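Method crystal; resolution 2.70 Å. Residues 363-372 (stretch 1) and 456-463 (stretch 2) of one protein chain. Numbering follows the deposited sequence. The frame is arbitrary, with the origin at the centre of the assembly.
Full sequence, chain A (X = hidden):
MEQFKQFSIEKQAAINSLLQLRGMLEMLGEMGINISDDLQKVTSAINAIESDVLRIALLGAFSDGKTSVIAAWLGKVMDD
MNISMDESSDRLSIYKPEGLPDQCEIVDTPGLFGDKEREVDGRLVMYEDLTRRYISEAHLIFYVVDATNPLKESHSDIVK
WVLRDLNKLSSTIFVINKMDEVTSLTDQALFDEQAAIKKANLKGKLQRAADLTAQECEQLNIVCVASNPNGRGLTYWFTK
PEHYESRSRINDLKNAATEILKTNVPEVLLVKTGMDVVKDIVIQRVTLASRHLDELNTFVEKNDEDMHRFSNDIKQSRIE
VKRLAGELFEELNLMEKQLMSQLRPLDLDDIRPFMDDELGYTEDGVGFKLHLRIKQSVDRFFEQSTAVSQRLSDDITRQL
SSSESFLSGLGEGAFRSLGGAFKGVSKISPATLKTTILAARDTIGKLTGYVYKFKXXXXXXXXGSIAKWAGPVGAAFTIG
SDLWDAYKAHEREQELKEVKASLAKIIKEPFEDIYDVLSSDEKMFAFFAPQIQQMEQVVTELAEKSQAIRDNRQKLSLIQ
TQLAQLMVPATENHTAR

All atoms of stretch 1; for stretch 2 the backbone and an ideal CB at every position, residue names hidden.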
# COMPACT_ATOMS: atom_id res chain seq x y z
N GLU A 363 50.11 54.49 15.99
CA GLU A 363 51.10 54.26 17.06
C GLU A 363 51.37 52.76 17.21
O GLU A 363 52.53 52.35 17.21
CB GLU A 363 50.65 54.89 18.39
CG GLU A 363 51.39 54.41 19.65
CD GLU A 363 52.87 54.82 19.73
OE1 GLU A 363 53.45 55.30 18.72
OE2 GLU A 363 53.45 54.68 20.83
N ASP A 364 50.30 51.98 17.34
CA ASP A 364 50.30 50.50 17.25
C ASP A 364 51.30 49.96 16.22
O ASP A 364 51.98 48.96 16.47
CB ASP A 364 48.91 49.97 16.84
CG ASP A 364 47.89 49.93 18.00
OD1 ASP A 364 48.24 50.22 19.18
OD2 ASP A 364 46.71 49.58 17.72
N GLY A 365 51.31 50.60 15.05
CA GLY A 365 52.14 50.21 13.92
C GLY A 365 51.40 50.16 12.60
O GLY A 365 50.35 50.80 12.42
N VAL A 366 51.92 49.34 11.68
CA VAL A 366 51.42 49.28 10.32
C VAL A 366 50.62 48.02 10.12
O VAL A 366 50.92 47.00 10.73
CB VAL A 366 52.56 49.26 9.29
CG1 VAL A 366 52.06 49.75 7.95
CG2 VAL A 366 53.69 50.14 9.73
N GLY A 367 49.58 48.11 9.29
CA GLY A 367 48.83 46.96 8.82
C GLY A 367 47.31 46.97 9.00
O GLY A 367 46.62 46.13 8.45
N PHE A 368 46.79 47.89 9.79
CA PHE A 368 45.38 47.83 10.16
C PHE A 368 44.46 47.96 8.96
O PHE A 368 43.44 47.30 8.93
CB PHE A 368 45.03 48.93 11.17
CG PHE A 368 43.66 48.82 11.75
CD1 PHE A 368 43.34 47.77 12.58
CD2 PHE A 368 42.70 49.75 11.47
CE1 PHE A 368 42.08 47.64 13.12
CE2 PHE A 368 41.42 49.63 12.00
CZ PHE A 368 41.11 48.57 12.83
N LYS A 369 44.82 48.79 7.99
CA LYS A 369 43.92 49.06 6.87
C LYS A 369 43.88 47.88 5.91
O LYS A 369 42.85 47.61 5.30
CB LYS A 369 44.34 50.31 6.10
CG LYS A 369 43.26 50.87 5.19
CD LYS A 369 43.66 52.21 4.59
CE LYS A 369 42.48 52.92 3.94
NZ LYS A 369 42.83 54.33 3.58
N LEU A 370 45.00 47.21 5.77
CA LEU A 370 45.10 46.04 4.96
C LEU A 370 44.35 44.92 5.63
O LEU A 370 43.58 44.21 5.00
CB LEU A 370 46.55 45.63 4.85
CG LEU A 370 46.78 44.44 3.94
CD1 LEU A 370 46.24 44.77 2.56
CD2 LEU A 370 48.25 44.14 3.88
N HIS A 371 44.57 44.77 6.92
CA HIS A 371 43.93 43.74 7.68
C HIS A 371 42.40 43.78 7.51
O HIS A 371 41.76 42.80 7.14
CB HIS A 371 44.34 43.89 9.14
CG HIS A 371 43.44 43.20 10.09
ND1 HIS A 371 43.47 41.84 10.28
CD2 HIS A 371 42.49 43.68 10.92
CE1 HIS A 371 42.57 41.50 11.20
NE2 HIS A 371 41.96 42.61 11.60
N LEU A 372 41.82 44.94 7.72
CA LEU A 372 40.39 45.08 7.56
C LEU A 372 39.95 44.73 6.18
O LEU A 372 38.83 44.29 6.04
CB LEU A 372 39.95 46.51 7.78
CG LEU A 372 40.12 47.05 9.17
CD1 LEU A 372 39.41 48.39 9.21
CD2 LEU A 372 39.57 46.08 10.20
N UNK A 456 42.16 37.84 17.66
CA UNK A 456 42.77 39.15 17.87
C UNK A 456 43.92 39.42 16.91
O UNK A 456 44.57 38.48 16.41
CB UNK A 456 43.27 39.27 19.31
N UNK A 457 44.14 40.70 16.66
CA UNK A 457 45.13 41.14 15.71
C UNK A 457 46.03 42.20 16.35
O UNK A 457 45.55 43.17 16.95
CB UNK A 457 44.46 41.68 14.45
N UNK A 458 47.33 41.98 16.23
CA UNK A 458 48.31 42.97 16.64
C UNK A 458 48.88 43.54 15.35
O UNK A 458 49.09 42.80 14.42
CB UNK A 458 49.40 42.37 17.54
N UNK A 459 49.08 44.86 15.31
CA UNK A 459 49.85 45.49 14.24
C UNK A 459 51.35 45.25 14.34
O UNK A 459 51.88 44.91 15.38
CB UNK A 459 49.58 47.00 14.24
N UNK A 460 52.05 45.49 13.23
CA UNK A 460 53.49 45.33 13.16
C UNK A 460 54.22 46.65 13.37
O UNK A 460 54.03 47.58 12.60
CB UNK A 460 53.88 44.72 11.81
N UNK A 461 55.04 46.73 14.43
CA UNK A 461 55.83 47.92 14.71
C UNK A 461 56.89 48.07 13.65
O UNK A 461 57.44 47.07 13.20
CB UNK A 461 56.46 47.85 16.10
N UNK A 462 57.16 49.30 13.25
CA UNK A 462 58.19 49.56 12.25
C UNK A 462 59.53 49.67 12.93
O UNK A 462 59.63 50.16 14.06
CB UNK A 462 57.88 50.83 11.46
N UNK A 463 60.58 49.23 12.24
CA UNK A 463 61.93 49.36 12.76
C UNK A 463 62.24 50.84 12.95
O UNK A 463 61.79 51.68 12.16
CB UNK A 463 62.95 48.70 11.83

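Position 456 points its CA-to-CB bond away from stretch 1, and its ideal CB finds nothing there within 5.5 Å, so almost any residue would do. The deposited residue is Pro-456, which makes no contact.

At 457 the CA-to-CB bond points toward the helix that begins at Phe-368, and the ideal CB lies 3.8 Å from CE1 of His-371. Beyond it runs a groove bordered by the imidazole, the ring of Phe-368 and the side-chain-free backbone of Gly-367. A leucine or methionine could enter, but a broad flat ring uses the imidazole face best. The residue is Trp-457, with chi1 at t. Its five-membered ring stacks face-to-face on His-371, centroids 3.7 Å apart and planes at 20°, and each residue's CB also sits over the other's ring. The six-membered ring reaches on to the start of the helix, where CH2 comes within 3.3 Å of Phe-368 N and CZ3 meets Phe-368 CD1 at 3.7 Å, at the edge of the phenyl ring. The lack of a side chain at Gly-367 leaves room for the ring: an ideal CB built on Gly-367 would be tight, 3.1 Å from Trp-457 CZ2.

Position 458 points away into open space, so a polar or charged residue would suit. It is Glu-458, out of contact.

At 459 the bond points back toward stretch 1, but the ideal CB is already 3.8 Å from both Asp-364 O and Val-366 O. A small residue fits this close backbone packing most simply. The CB of Ala-459 lies 4.0 Å from Asp-364 CB.

At 460 the backbone does the work, forming a single antiparallel bridge with Val-366: Val-366 N donates to O of 460 at 2.9 Å, and N of 460 donates to Val-366 O at 3.1 Å. The side chain leaves sideways, so many residues are allowed, beta-branched ones among them. Thr-460 takes the place, with chi1 at m. Its carbonyl O also receives a CA-H...O contact from Gly-365 CA at 3.5 Å; a CB on that glycine would clash with this oxygen.

At 461 the bond points away and the nearest atom of stretch 1 to the ideal CB is the carbonyl Asp-364 O, at 4.6 Å, so many side chains would do, long flexible ones included. Lys-461 brings its CG to 3.8 Å from Asp-364 O.

Position 462 points sideways, its ideal CB 4.6 Å from Val-366 CG2, inviting an aliphatic residue such as valine, isoleucine or leucine. Leu-462 brings CG to 3.7 Å from that CG2 of Val-366.

Position 463 is out of reach and unconstrained by stretch 1; it is Ala-463, poorly ordered.

Stretch 2, residues 456-463: PWEATKLA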
# COMPACT_ATOMS: atom_id res chain seq x y z
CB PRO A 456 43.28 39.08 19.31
CG PRO A 456 43.58 37.64 19.53
CD PRO A 456 42.69 36.84 18.60
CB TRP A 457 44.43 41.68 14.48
CG TRP A 457 45.34 42.04 13.40
CD1 TRP A 457 45.86 41.22 12.45
CD2 TRP A 457 45.85 43.35 13.14
NE1 TRP A 457 46.68 41.94 11.61
CE2 TRP A 457 46.69 43.25 12.01
CE3 TRP A 457 45.69 44.60 13.76
CZ2 TRP A 457 47.37 44.35 11.49
CZ3 TRP A 457 46.37 45.69 13.25
CH2 TRP A 457 47.20 45.55 12.11
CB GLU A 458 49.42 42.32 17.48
CG GLU A 458 48.94 41.52 18.71
CD GLU A 458 48.80 42.34 20.00
OE1 GLU A 458 49.30 43.50 20.07
OE2 GLU A 458 48.18 41.82 20.96
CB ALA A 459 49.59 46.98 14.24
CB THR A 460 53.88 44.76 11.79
OG1 THR A 460 53.19 43.52 11.60
CG2 THR A 460 55.39 44.57 11.67
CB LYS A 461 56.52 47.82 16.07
CG LYS A 461 55.65 48.24 17.23
CD LYS A 461 56.14 47.63 18.55
CE LYS A 461 55.05 47.65 19.61
NZ LYS A 461 55.27 46.60 20.66
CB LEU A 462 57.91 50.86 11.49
CG LEU A 462 57.35 50.71 10.08
CD1 LEU A 462 57.41 52.06 9.38
CD2 LEU A 462 58.09 49.66 9.27
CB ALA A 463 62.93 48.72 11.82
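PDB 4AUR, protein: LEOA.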